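Local coordinates for protein TRAP-type C4-dicarboxylate:H+ symport system substrate-binding component DctP (Shewanella oneidensis, PDB 4MX6) that binds succinate in the periplasm and probably delivers such C4-dicarboxylates to a TRAP-type, proton-coupled membrane transporter, at residues Pro36-Phe41 and Glu69-Val74; Leu91-Gln96 and Val249-Phe254; Leu167-Asp172 and Arg308-Asp313; Lys159-Asn164 and Ser239-Leu244. One frame throughout, in Å; residues are numbered along the deposited sequence.

Contact 1 of 4, residues Pro36-Phe41 and Glu69-Val74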
loop_
_atom_site.group_PDB
_atom_site.type_symbol
_atom_site.label_atom_id
_atom_site.label_comp_id
_atom_site.label_asym_id
_atom_site.label_seq_id
_atom_site.Cartn_x
_atom_site.Cartn_y
_atom_site.Cartn_z
ATOM N N PRO A 36 -10.122 25.870 -16.517
ATOM C CA PRO A 36 -9.309 25.613 -15.326
ATOM C C PRO A 36 -8.235 24.600 -15.670
ATOM O O PRO A 36 -8.443 23.775 -16.569
ATOM C CB PRO A 36 -10.306 24.998 -14.337
ATOM C CG PRO A 36 -11.661 25.391 -14.851
ATOM C CD PRO A 36 -11.527 25.475 -16.329
ATOM N N VAL A 37 -7.104 24.661 -14.987
ATOM C CA VAL A 37 -6.070 23.663 -15.178
ATOM C C VAL A 37 -6.589 22.337 -14.622
ATOM O O VAL A 37 -7.040 22.259 -13.477
ATOM C CB VAL A 37 -4.750 24.084 -14.502
ATOM C CG1 VAL A 37 -3.738 22.958 -14.540
ATOM C CG2 VAL A 37 -4.182 25.319 -15.189
ATOM N N GLU A 38 -6.568 21.303 -15.456
ATOM C CA GLU A 38 -6.991 19.980 -15.012
ATOM C C GLU A 38 -5.839 19.241 -14.360
ATOM O O GLU A 38 -4.767 19.078 -14.951
ATOM C CB GLU A 38 -7.541 19.151 -16.172
ATOM C CG GLU A 38 -8.046 17.765 -15.741
ATOM C CD GLU A 38 -8.510 16.905 -16.899
ATOM O OE1 GLU A 38 -8.188 17.243 -18.058
ATOM O OE2 GLU A 38 -9.210 15.894 -16.658
ATOM N N ILE A 39 -6.084 18.799 -13.135
ATOM C CA ILE A 39 -5.170 17.967 -12.380
ATOM C C ILE A 39 -5.735 16.550 -12.366
ATOM O O ILE A 39 -6.859 16.348 -11.929
ATOM C CB ILE A 39 -5.073 18.478 -10.933
ATOM C CG1 ILE A 39 -4.405 19.853 -10.876
ATOM C CG2 ILE A 39 -4.307 17.503 -10.083
ATOM C CD1 ILE A 39 -4.479 20.493 -9.503
ATOM N N LYS A 40 -4.983 15.582 -12.886
ATOM C CA LYS A 40 -5.436 14.190 -12.891
ATOM C C LYS A 40 -4.805 13.405 -11.746
ATOM O O LYS A 40 -3.602 13.533 -11.499
ATOM C CB LYS A 40 -5.093 13.523 -14.220
ATOM C CG LYS A 40 -5.755 14.172 -15.405
ATOM C CD LYS A 40 -5.472 13.426 -16.705
ATOM C CE LYS A 40 -5.954 14.219 -17.906
ATOM N NZ LYS A 40 -5.829 13.461 -19.164
ATOM N N PHE A 41 -5.634 12.612 -11.059
ATOM C CA PHE A 41 -5.215 11.755 -9.947
ATOM C C PHE A 41 -5.710 10.360 -10.299
ATOM O O PHE A 41 -6.923 10.127 -10.356
ATOM C CB PHE A 41 -5.859 12.249 -8.653
ATOM C CG PHE A 41 -5.273 11.660 -7.379
ATOM C CD1 PHE A 41 -4.839 10.348 -7.283
ATOM C CD2 PHE A 41 -5.176 12.447 -6.265
ATOM C CE1 PHE A 41 -4.313 9.859 -6.097
ATOM C CE2 PHE A 41 -4.648 11.961 -5.086
ATOM C CZ PHE A 41 -4.236 10.661 -5.006
ATOM N N GLU A 69 -10.092 27.793 -11.268
ATOM C CA GLU A 69 -8.654 27.869 -11.486
ATOM C C GLU A 69 -8.047 26.483 -11.697
ATOM O O GLU A 69 -7.186 26.303 -12.559
ATOM C CB GLU A 69 -7.971 28.545 -10.300
ATOM C CG GLU A 69 -8.420 29.976 -10.041
ATOM C CD GLU A 69 -7.827 30.538 -8.757
ATOM O OE1 GLU A 69 -6.597 30.540 -8.639
ATOM O OE2 GLU A 69 -8.585 30.951 -7.856
ATOM N N TYR A 70 -8.491 25.523 -10.886
ATOM C CA TYR A 70 -8.040 24.143 -10.966
ATOM C C TYR A 70 -9.228 23.222 -10.775
ATOM O O TYR A 70 -10.165 23.539 -10.045
ATOM C CB TYR A 70 -6.979 23.838 -9.890
ATOM C CG TYR A 70 -5.705 24.608 -10.102
ATOM C CD1 TYR A 70 -5.547 25.892 -9.587
ATOM C CD2 TYR A 70 -4.675 24.074 -10.857
ATOM C CE1 TYR A 70 -4.396 26.616 -9.807
ATOM C CE2 TYR A 70 -3.525 24.783 -11.082
ATOM C CZ TYR A 70 -3.384 26.055 -10.555
ATOM O OH TYR A 70 -2.233 26.778 -10.775
ATOM N N THR A 71 -9.182 22.074 -11.440
ATOM C CA THR A 71 -10.148 21.013 -11.211
ATOM C C THR A 71 -9.373 19.715 -11.095
ATOM O O THR A 71 -8.325 19.579 -11.715
ATOM C CB THR A 71 -11.172 20.914 -12.358
ATOM O OG1 THR A 71 -12.181 19.964 -12.015
ATOM C CG2 THR A 71 -10.498 20.508 -13.659
ATOM N N VAL A 72 -9.875 18.775 -10.297
ATOM C CA VAL A 72 -9.217 17.488 -10.123
ATOM C C VAL A 72 -10.092 16.387 -10.715
ATOM O O VAL A 72 -11.245 16.251 -10.323
ATOM C CB VAL A 72 -8.964 17.170 -8.634
ATOM C CG1 VAL A 72 -8.229 15.839 -8.491
ATOM C CG2 VAL A 72 -8.171 18.272 -7.970
ATOM N N SER A 73 -9.550 15.632 -11.670
ATOM C CA SER A 73 -10.216 14.459 -12.214
ATOM C C SER A 73 -9.629 13.219 -11.562
ATOM O O SER A 73 -8.416 13.024 -11.580
ATOM C CB SER A 73 -10.044 14.390 -13.731
ATOM O OG SER A 73 -10.647 15.511 -14.346
ATOM N N VAL A 74 -10.498 12.392 -10.992
ATOM C CA VAL A 74 -10.070 11.199 -10.278
ATOM C C VAL A 74 -10.444 9.957 -11.079
ATOM O O VAL A 74 -11.579 9.808 -11.522
ATOM C CB VAL A 74 -10.718 11.138 -8.874
ATOM C CG1 VAL A 74 -10.352 9.851 -8.154
ATOM C CG2 VAL A 74 -10.302 12.346 -8.035
#
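Glu38 holds CG anti to its backbone N (chi1 -178°) and runs on extended, reaching past its register partner Thr71 to Ser73, whose OG lies beside its own backbone N. The Ser73 hydroxyl donates to Glu38 OE2 at 2.7 Å, approaching on the anti side of the carboxylate and only slightly out of its plane. On the other face Val37 and Tyr70 pack side by side, pointing the same way, with Val37 CB 3.6 Å from Tyr70 CD2. Ile39 also meets this ring, setting CD1 3.8 Å from Tyr70 CD2. Between the two faces the backbones pair in parallel register. Val37 N donates to Glu69 O, Thr71 N to Val37 O, Ile39 N to Thr71 O at 2.8 Å, Ser73 N to Ile39 O and Phe41 N to Ser73 O. The first of these is the most bent at the acceptor, with Val37 N well above the carbonyl plane of Glu69. Val62 of helix 50-65 covers Tyr70 and Val72 on the apolar face, and Ile266 of helix 260-295 touches Ile39. Glu69 and Thr71 turn their polar ends to Lys262 and Glu63. The side chain of Phe41 lies about 5 Å from that of Lys51 (nearest atoms), a succinate-binding residue. Strands 37-42 and 70-75, joined through helix 50-65, form the beta-alpha-beta unit that begins this periplasmic binding protein fold.

Contact 2 of 4, residues Leu91-Gln96 and Val249-Phe254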
loop_
_atom_site.group_PDB
_atom_site.type_symbol
_atom_site.label_atom_id
_atom_site.label_comp_id
_atom_site.label_asym_id
_atom_site.label_seq_id
_atom_site.Cartn_x
_atom_site.Cartn_y
_atom_site.Cartn_z
ATOM N N LEU A 91 5.753 10.753 -14.589
ATOM C CA LEU A 91 6.959 11.457 -15.026
ATOM C C LEU A 91 6.809 12.081 -16.409
ATOM O O LEU A 91 7.478 13.064 -16.715
ATOM C CB LEU A 91 8.185 10.538 -14.945
ATOM C CG LEU A 91 8.584 10.246 -13.491
ATOM C CD1 LEU A 91 9.607 9.131 -13.413
ATOM C CD2 LEU A 91 9.117 11.506 -12.803
ATOM N N LEU A 92 5.922 11.532 -17.229
ATOM C CA LEU A 92 5.557 12.150 -18.498
ATOM C C LEU A 92 4.570 13.313 -18.349
ATOM O O LEU A 92 4.284 14.005 -19.321
ATOM C CB LEU A 92 4.933 11.113 -19.426
ATOM C CG LEU A 92 5.832 9.979 -19.927
ATOM C CD1 LEU A 92 5.000 9.001 -20.744
ATOM C CD2 LEU A 92 7.000 10.500 -20.752
ATOM N N ASN A 93 4.068 13.526 -17.139
ATOM C CA ASN A 93 2.997 14.489 -16.871
ATOM C C ASN A 93 1.687 14.132 -17.579
ATOM O O ASN A 93 0.880 15.020 -17.884
ATOM C CB ASN A 93 3.431 15.931 -17.156
ATOM C CG ASN A 93 2.607 16.950 -16.380
ATOM O OD1 ASN A 93 2.196 16.716 -15.247
ATOM N ND2 ASN A 93 2.353 18.093 -16.999
ATOM N N ASP A 94 1.461 12.829 -17.787
ATOM C CA ASP A 94 0.154 12.348 -18.229
ATOM C C ASP A 94 -0.811 12.178 -17.053
ATOM O O ASP A 94 -2.005 11.993 -17.256
ATOM C CB ASP A 94 0.306 11.034 -18.980
ATOM C CG ASP A 94 0.847 11.219 -20.378
ATOM O OD1 ASP A 94 0.700 12.328 -20.947
ATOM O OD2 ASP A 94 1.377 10.223 -20.928
ATOM N N VAL A 95 -0.278 12.240 -15.834
ATOM C CA VAL A 95 -1.074 12.264 -14.607
ATOM C C VAL A 95 -0.256 13.121 -13.635
ATOM O O VAL A 95 0.967 13.169 -13.757
ATOM C CB VAL A 95 -1.365 10.815 -14.076
ATOM C CG1 VAL A 95 -0.090 10.074 -13.684
ATOM C CG2 VAL A 95 -2.351 10.825 -12.937
ATOM N N GLN A 96 -0.920 13.795 -12.702
ATOM C CA GLN A 96 -0.262 14.756 -11.821
ATOM C C GLN A 96 -0.082 14.237 -10.387
ATOM O O GLN A 96 0.855 14.649 -9.707
ATOM C CB GLN A 96 -1.036 16.080 -11.824
ATOM C CG GLN A 96 -0.834 16.881 -13.104
ATOM C CD GLN A 96 -1.452 16.227 -14.327
ATOM O OE1 GLN A 96 -2.647 15.914 -14.350
ATOM N NE2 GLN A 96 -0.645 16.028 -15.360
ATOM N N VAL A 249 2.533 11.041 -4.292
ATOM C CA VAL A 249 3.617 11.665 -5.038
ATOM C C VAL A 249 3.120 12.469 -6.226
ATOM O O VAL A 249 2.035 12.241 -6.750
ATOM C CB VAL A 249 4.633 10.615 -5.560
ATOM C CG1 VAL A 249 5.311 9.884 -4.404
ATOM C CG2 VAL A 249 3.977 9.610 -6.477
ATOM N N THR A 250 3.958 13.408 -6.640
ATOM C CA THR A 250 3.781 14.133 -7.887
ATOM C C THR A 250 5.120 14.165 -8.622
ATOM O O THR A 250 6.120 13.639 -8.126
ATOM C CB THR A 250 3.224 15.565 -7.651
ATOM O OG1 THR A 250 2.901 16.187 -8.898
ATOM C CG2 THR A 250 4.204 16.460 -6.926
ATOM N N SER A 251 5.150 14.766 -9.805
ATOM C CA SER A 251 6.417 14.963 -10.498
ATOM C C SER A 251 6.987 16.326 -10.149
ATOM O O SER A 251 6.255 17.301 -9.941
ATOM C CB SER A 251 6.281 14.828 -12.016
ATOM O OG SER A 251 5.555 15.911 -12.569
ATOM N N ASP A 252 8.306 16.401 -10.114
ATOM C CA ASP A 252 8.984 17.650 -9.881
ATOM C C ASP A 252 8.575 18.676 -10.930
ATOM O O ASP A 252 8.365 19.845 -10.609
ATOM C CB ASP A 252 10.485 17.401 -9.916
ATOM C CG ASP A 252 11.276 18.602 -9.532
ATOM O OD1 ASP A 252 11.160 19.020 -8.355
ATOM O OD2 ASP A 252 12.012 19.115 -10.403
ATOM N N ALA A 253 8.465 18.239 -12.182
ATOM C CA ALA A 253 8.148 19.164 -13.259
ATOM C C ALA A 253 6.772 19.799 -13.046
ATOM O O ALA A 253 6.617 21.012 -13.189
ATOM C CB ALA A 253 8.222 18.458 -14.606
ATOM N N PHE A 254 5.769 18.999 -12.699
ATOM C CA PHE A 254 4.448 19.564 -12.453
ATOM C C PHE A 254 4.449 20.459 -11.215
ATOM O O PHE A 254 3.928 21.576 -11.233
ATOM C CB PHE A 254 3.380 18.485 -12.293
ATOM C CG PHE A 254 2.069 19.040 -11.845
ATOM C CD1 PHE A 254 1.310 19.828 -12.700
ATOM C CD2 PHE A 254 1.606 18.821 -10.558
ATOM C CE1 PHE A 254 0.109 20.366 -12.278
ATOM C CE2 PHE A 254 0.406 19.364 -10.142
ATOM C CZ PHE A 254 -0.336 20.140 -11.004
HETATM O O HOH W 1 6.356 15.647 -15.404
HETATM O O HOH W 2 3.079 15.180 -13.117
#
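Gln96 and Phe254 make the main apolar contact, a CH-pi interaction in which Gln96 CG sits over the centre of the phenyl face, 3.6 Å from the centroid of the Phe254 ring. The glutamine chain bends just beyond this point (chi2 68°), and its amide plane stands 59° from the ring. Asn93 OD1 approaches the same side chain at its root, 3.6 Å from Phe254 CB.

Among the direct polar bonds, Thr250 OG1 donates to Gln96 O at 2.7 Å, nearly in line with the carbonyl. Gln96 NE2 reaches back to Asn93 OD1 in an almost straight bond of 2.9 Å; the oxygen lies in the plane of the glutamine amide, whereas the nitrogen stands far above the plane of the asparagine carbonyl. Gln96 OE1 accepts from Lys40 N of strand 37-42, fixing the other end of the amide.

Two helix ends meet the contact. Asn93, with positive phi, closes helix 86-91 in a Schellman motif, and Ser251 is the N-cap where strand 243-251 gives way to helix 252-257, its OG accepting from Phe254 N at 3.1 Å.

Two waters bridge the segments. One molecule donates to Leu91 O and lies 3.0 Å from Ser251 OG. A second lies 2.6 Å from Ser251 OG, within hydrogen-bonding reach of Asn93 OD1 and Val95 O.

Contact 3 of 4, residues Leu167-Asp172 and Arg308-Asp313; sequences LKQPSD and RQQWVD
Gln310 OE1 accepts from Gln169 NE2 at 2.8 Å, in a bond with an N-H...O angle of 168° that lands on a lone pair in the carbonyl plane. The two amides are nearly coplanar, 9° apart, although their side chains cross obliquely; Gln169 CG also comes within 3.3 Å of Gln310 OE1. This bond ties the loop to the helix through side chains alone. Trp311 enters beside it. Its NE1 points between two backbone carbonyls and makes weak hydrogen bonds to both, at 3.1 Å to Leu167 O and 3.3 Å to Lys168 O, each oxygen lying near the plane of the indole at its edge. Pro170 covers one face of that indole: Pro170 CA stands 3.8 Å from the centroid of the six-membered ring, a CH-pi contact, and Pro170 CD reaches to 3.9 Å from Trp311 CD1. Within the loop, Asp172 OD2 accepts from Gln169 N from above the carboxylate plane, and Asp172 N bonds to Gln169 O, so two bonds link these residues. Lys168 NZ turns away to Thr302 O and Glu307. Tryptophan against proline thus joins helix 305-326 to the loop between strands 160-163 and 177-180 of this periplasmic binding protein fold.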
loop_
_atom_site.group_PDB
_atom_site.type_symbol
_atom_site.label_atom_id
_atom_site.label_comp_id
_atom_site.label_asym_id
_atom_site.label_seq_id
_atom_site.Cartn_x
_atom_site.Cartn_y
_atom_site.Cartn_z
ATOM N N LEU A 167 -3.566 -20.804 7.193
ATOM C CA LEU A 167 -2.120 -20.587 7.191
ATOM C C LEU A 167 -1.608 -20.386 8.627
ATOM O O LEU A 167 -0.957 -19.390 8.979
ATOM C CB LEU A 167 -1.748 -19.439 6.245
ATOM C CG LEU A 167 -2.098 -19.763 4.777
ATOM C CD1 LEU A 167 -2.080 -18.507 3.929
ATOM C CD2 LEU A 167 -1.164 -20.811 4.201
ATOM N N LYS A 168 -1.899 -21.395 9.441
ATOM C CA LYS A 168 -1.590 -21.378 10.859
ATOM C C LYS A 168 -0.099 -21.350 11.135
ATOM O O LYS A 168 0.356 -20.714 12.084
ATOM C CB LYS A 168 -2.177 -22.625 11.516
ATOM C CG LYS A 168 -3.665 -22.543 11.760
ATOM C CD LYS A 168 -3.923 -21.594 12.914
ATOM C CE LYS A 168 -5.193 -21.926 13.656
ATOM N NZ LYS A 168 -5.200 -21.236 14.976
ATOM N N GLN A 169 0.655 -22.056 10.304
ATOM C CA GLN A 169 2.099 -22.143 10.463
ATOM C C GLN A 169 2.755 -21.980 9.115
ATOM O O GLN A 169 2.132 -22.241 8.080
ATOM C CB GLN A 169 2.499 -23.488 11.059
ATOM C CG GLN A 169 1.933 -23.734 12.440
ATOM C CD GLN A 169 2.184 -25.138 12.929
ATOM O OE1 GLN A 169 1.481 -26.071 12.548
ATOM N NE2 GLN A 169 3.187 -25.300 13.783
ATOM N N PRO A 170 4.022 -21.551 9.118
ATOM C CA PRO A 170 4.738 -21.361 7.855
ATOM C C PRO A 170 4.675 -22.578 6.943
ATOM O O PRO A 170 4.601 -22.405 5.728
ATOM C CB PRO A 170 6.175 -21.097 8.312
ATOM C CG PRO A 170 6.024 -20.495 9.636
ATOM C CD PRO A 170 4.816 -21.094 10.269
ATOM N N SER A 171 4.711 -23.782 7.510
ATOM C CA SER A 171 4.688 -24.996 6.706
ATOM C C SER A 171 3.443 -25.076 5.818
ATOM O O SER A 171 3.470 -25.709 4.764
ATOM C CB SER A 171 4.796 -26.250 7.600
ATOM O OG SER A 171 3.721 -26.326 8.521
ATOM N N ASP A 172 2.360 -24.437 6.253
ATOM C CA ASP A 172 1.097 -24.485 5.517
ATOM C C ASP A 172 1.169 -23.755 4.177
ATOM O O ASP A 172 0.336 -24.006 3.315
ATOM C CB ASP A 172 -0.064 -23.912 6.345
ATOM C CG ASP A 172 -0.392 -24.744 7.561
ATOM O OD1 ASP A 172 -0.369 -25.982 7.455
ATOM O OD2 ASP A 172 -0.705 -24.171 8.632
ATOM N N ARG A 308 2.089 -17.207 15.806
ATOM C CA ARG A 308 2.615 -15.959 15.261
ATOM C C ARG A 308 4.141 -15.954 15.335
ATOM O O ARG A 308 4.811 -15.553 14.379
ATOM C CB ARG A 308 2.048 -14.736 15.990
ATOM C CG ARG A 308 2.561 -13.398 15.408
ATOM C CD ARG A 308 2.241 -12.187 16.289
ATOM N NE ARG A 308 2.532 -10.908 15.616
ATOM C CZ ARG A 308 3.679 -10.239 15.672
ATOM N NH1 ARG A 308 4.702 -10.692 16.386
ATOM N NH2 ARG A 308 3.801 -9.093 15.011
ATOM N N GLN A 309 4.696 -16.382 16.459
ATOM C CA GLN A 309 6.147 -16.326 16.626
ATOM C C GLN A 309 6.855 -17.229 15.615
ATOM O O GLN A 309 7.942 -16.898 15.144
ATOM C CB GLN A 309 6.566 -16.680 18.055
ATOM C CG GLN A 309 8.027 -16.340 18.341
ATOM C CD GLN A 309 8.306 -14.848 18.277
ATOM O OE1 GLN A 309 7.573 -14.045 18.846
ATOM N NE2 GLN A 309 9.354 -14.474 17.562
ATOM N N GLN A 310 6.241 -18.355 15.254
ATOM C CA GLN A 310 6.850 -19.217 14.245
ATOM C C GLN A 310 6.960 -18.469 12.915
ATOM O O GLN A 310 7.974 -18.542 12.221
ATOM C CB GLN A 310 6.049 -20.511 14.073
ATOM C CG GLN A 310 6.175 -21.441 15.269
ATOM C CD GLN A 310 5.413 -22.754 15.170
ATOM O OE1 GLN A 310 4.444 -22.904 14.443
ATOM N NE2 GLN A 310 5.846 -23.708 15.958
ATOM N N TRP A 311 5.907 -17.745 12.556
ATOM C CA TRP A 311 5.944 -16.925 11.345
ATOM C C TRP A 311 6.990 -15.804 11.433
ATOM O O TRP A 311 7.717 -15.536 10.477
ATOM C CB TRP A 311 4.561 -16.333 11.084
ATOM C CG TRP A 311 3.571 -17.233 10.382
ATOM C CD1 TRP A 311 2.553 -17.944 10.938
ATOM C CD2 TRP A 311 3.521 -17.481 8.978
ATOM N NE1 TRP A 311 1.865 -18.611 9.959
ATOM C CE2 TRP A 311 2.434 -18.335 8.742
ATOM C CE3 TRP A 311 4.279 -17.035 7.895
ATOM C CZ2 TRP A 311 2.103 -18.778 7.455
ATOM C CZ3 TRP A 311 3.949 -17.468 6.620
ATOM C CH2 TRP A 311 2.867 -18.312 6.413
ATOM N N VAL A 312 7.048 -15.130 12.571
ATOM C CA VAL A 312 8.040 -14.072 12.745
ATOM C C VAL A 312 9.447 -14.625 12.530
ATOM O O VAL A 312 10.261 -14.042 11.798
ATOM C CB VAL A 312 7.939 -13.438 14.141
ATOM C CG1 VAL A 312 9.077 -12.451 14.388
ATOM C CG2 VAL A 312 6.598 -12.755 14.300
ATOM N N ASP A 313 9.736 -15.744 13.179
ATOM C CA ASP A 313 11.084 -16.296 13.170
ATOM C C ASP A 313 11.551 -16.700 11.776
ATOM O O ASP A 313 12.694 -16.445 11.404
ATOM C CB ASP A 313 11.166 -17.509 14.108
ATOM C CG ASP A 313 11.075 -17.130 15.579
ATOM O OD1 ASP A 313 11.161 -15.931 15.910
ATOM O OD2 ASP A 313 10.933 -18.048 16.415
#

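Contact 4 of 4, residues Lys159-Asn164 and Ser239-Leu244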
loop_
_atom_site.group_PDB
_atom_site.type_symbol
_atom_site.label_atom_id
_atom_site.label_comp_id
_atom_site.label_asym_id
_atom_site.label_seq_id
_atom_site.Cartn_x
_atom_site.Cartn_y
_atom_site.Cartn_z
ATOM N N LYS A 159 -1.475 -6.181 6.439
ATOM C CA LYS A 159 -1.857 -7.252 5.529
ATOM C C LYS A 159 -2.203 -8.545 6.252
ATOM O O LYS A 159 -1.578 -8.896 7.249
ATOM C CB LYS A 159 -0.713 -7.516 4.534
ATOM C CG LYS A 159 -0.375 -6.317 3.648
ATOM C CD LYS A 159 0.729 -6.599 2.639
ATOM C CE LYS A 159 2.048 -6.885 3.337
ATOM N NZ LYS A 159 3.176 -6.982 2.383
ATOM N N GLN A 160 -3.195 -9.240 5.692
ATOM C CA GLN A 160 -3.607 -10.577 6.082
ATOM C C GLN A 160 -3.356 -11.513 4.910
ATOM O O GLN A 160 -3.461 -11.104 3.753
ATOM C CB GLN A 160 -5.108 -10.600 6.403
ATOM C CG GLN A 160 -5.637 -9.412 7.183
ATOM C CD GLN A 160 -4.864 -9.104 8.451
ATOM O OE1 GLN A 160 -4.240 -9.970 9.042
ATOM N NE2 GLN A 160 -4.921 -7.856 8.885
ATOM N N PHE A 161 -3.052 -12.780 5.187
ATOM C CA PHE A 161 -2.986 -13.781 4.127
ATOM C C PHE A 161 -4.387 -14.298 3.776
ATOM O O PHE A 161 -5.224 -14.490 4.661
ATOM C CB PHE A 161 -2.192 -15.015 4.572
ATOM C CG PHE A 161 -0.740 -14.777 4.878
ATOM C CD1 PHE A 161 0.142 -14.284 3.918
ATOM C CD2 PHE A 161 -0.236 -15.124 6.116
ATOM C CE1 PHE A 161 1.492 -14.118 4.216
ATOM C CE2 PHE A 161 1.101 -14.970 6.408
ATOM C CZ PHE A 161 1.963 -14.462 5.462
ATOM N N THR A 162 -4.612 -14.579 2.498
ATOM C CA THR A 162 -5.739 -15.419 2.106
ATOM C C THR A 162 -5.223 -16.581 1.281
ATOM O O THR A 162 -4.185 -16.478 0.609
ATOM C CB THR A 162 -6.826 -14.650 1.310
ATOM O OG1 THR A 162 -6.342 -14.298 0.009
ATOM C CG2 THR A 162 -7.234 -13.388 2.035
ATOM N N ALA A 163 -5.963 -17.688 1.341
ATOM C CA ALA A 163 -5.701 -18.859 0.514
ATOM C C ALA A 163 -6.929 -19.751 0.600
ATOM O O ALA A 163 -7.981 -19.326 1.107
ATOM C CB ALA A 163 -4.446 -19.587 1.003
ATOM N N ASN A 164 -6.812 -20.986 0.118
ATOM C CA ASN A 164 -7.906 -21.947 0.231
ATOM C C ASN A 164 -7.622 -23.002 1.294
ATOM O O ASN A 164 -8.171 -24.087 1.286
ATOM C CB ASN A 164 -8.217 -22.536 -1.141
ATOM C CG ASN A 164 -8.651 -21.465 -2.107
ATOM O OD1 ASN A 164 -9.556 -20.688 -1.807
ATOM N ND2 ASN A 164 -7.992 -21.385 -3.246
ATOM N N SER A 239 -2.936 -12.482 10.082
ATOM C CA SER A 239 -1.518 -12.554 10.340
ATOM C C SER A 239 -0.890 -11.192 10.653
ATOM O O SER A 239 0.145 -11.135 11.302
ATOM C CB SER A 239 -0.860 -13.160 9.109
ATOM O OG SER A 239 -1.361 -12.541 7.938
ATOM N N ASN A 240 -1.481 -10.101 10.159
ATOM C CA ASN A 240 -0.908 -8.762 10.353
ATOM C C ASN A 240 0.591 -8.754 10.066
ATOM O O ASN A 240 1.371 -8.152 10.807
ATOM C CB ASN A 240 -1.189 -8.253 11.770
ATOM C CG ASN A 240 -2.663 -8.042 12.025
ATOM O OD1 ASN A 240 -3.337 -7.338 11.280
ATOM N ND2 ASN A 240 -3.169 -8.627 13.101
ATOM N N HIS A 241 1.003 -9.392 8.973
ATOM C CA HIS A 241 2.409 -9.741 8.789
ATOM C C HIS A 241 3.240 -8.687 8.039
ATOM O O HIS A 241 4.447 -8.852 7.893
ATOM C CB HIS A 241 2.525 -11.077 8.065
ATOM C CG HIS A 241 1.917 -11.040 6.711
ATOM N ND1 HIS A 241 0.581 -11.297 6.490
ATOM C CD2 HIS A 241 2.445 -10.697 5.512
ATOM C CE1 HIS A 241 0.321 -11.119 5.209
ATOM N NE2 HIS A 241 1.434 -10.748 4.595
ATOM N N GLY A 242 2.605 -7.616 7.571
ATOM C CA GLY A 242 3.315 -6.515 6.932
ATOM C C GLY A 242 2.366 -5.353 6.790
ATOM O O GLY A 242 1.165 -5.503 7.037
ATOM N N VAL A 243 2.877 -4.189 6.401
ATOM C CA VAL A 243 2.028 -3.021 6.182
ATOM C C VAL A 243 1.824 -2.765 4.704
ATOM O O VAL A 243 2.741 -2.924 3.906
ATOM C CB VAL A 243 2.590 -1.745 6.883
ATOM C CG1 VAL A 243 3.950 -1.307 6.348
ATOM C CG2 VAL A 243 1.607 -0.585 6.772
ATOM N N LEU A 244 0.591 -2.391 4.355
ATOM C CA LEU A 244 0.272 -1.810 3.048
ATOM C C LEU A 244 -0.081 -0.354 3.293
ATOM O O LEU A 244 -1.147 -0.043 3.813
ATOM C CB LEU A 244 -0.904 -2.520 2.370
ATOM C CG LEU A 244 -1.510 -1.746 1.146
ATOM C CD1 LEU A 244 -0.525 -1.615 0.015
ATOM C CD2 LEU A 244 -2.788 -2.393 0.630
HETATM O O HOH W 3 3.465 -4.327 1.618
#
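Lys159 lies against the loop 239-242, and its chain can be followed outward. CB rests 3.8 Å from His241 CE1, CG lies 4.0 Å from Leu244 CB, and a bend at chi3 (-65°) lays CE over the backbone of Gly242, close to its CA and C. At the tip, NZ donates to a water that also lies within hydrogen-bonding distance of Val243 O, and it forms a salt bridge with Glu218. The backbone of the same residue is held from both ends: Lys159 N donates to Gly242 O at 2.8 Å, and Lys159 O accepts from His241 N.

Gln160 and Asn240 lie side by side with their amide planes nearly perpendicular. Gln160 NE2 donates to Asn240 OD1 at 2.9 Å, while Gln160 OE1 accepts from Asn240 N at 3.0 Å, so one amide grips both the backbone and the side chain of Asn240.

Phe161 and His241 form an offset stack, centroids 3.8 Å apart and planes at 9°. Ser239 OG shares a 2.7 Å hydrogen bond with His241 ND1 and also accepts from Phe161 N, which helps fix the imidazole against the phenyl; His241 NE2 bonds to Glu218.

Strand 160-163 runs between strands 217-219 and 235-237. Helix 184-191 touches Lys159 and His241, and Leu244, near the start of strand 243-251, touches Asn223 of helix 221-226 beside the bound succinate.

Overall arrangement
Contacts 1 and 2 lie together on one side of the chain's centre, contacts 3 and 4 on the other. The first two have centres about 13 Å apart and touch where strand 37-42 meets the residues after helix 86-91; the last two, about 12 Å between centres, meet where Leu167 and Trp311 pack on Phe161. Contact 1 closes first along the chain. Contact 4 is nested inside the loop closed by contact 2, while contact 3 alternates with both. Strand 243-251 serves contacts 2 and 4, whose centres are about 32 Å apart, and so spans the two groups. This suits a two-lobed binding protein, with succinate held near contact 4.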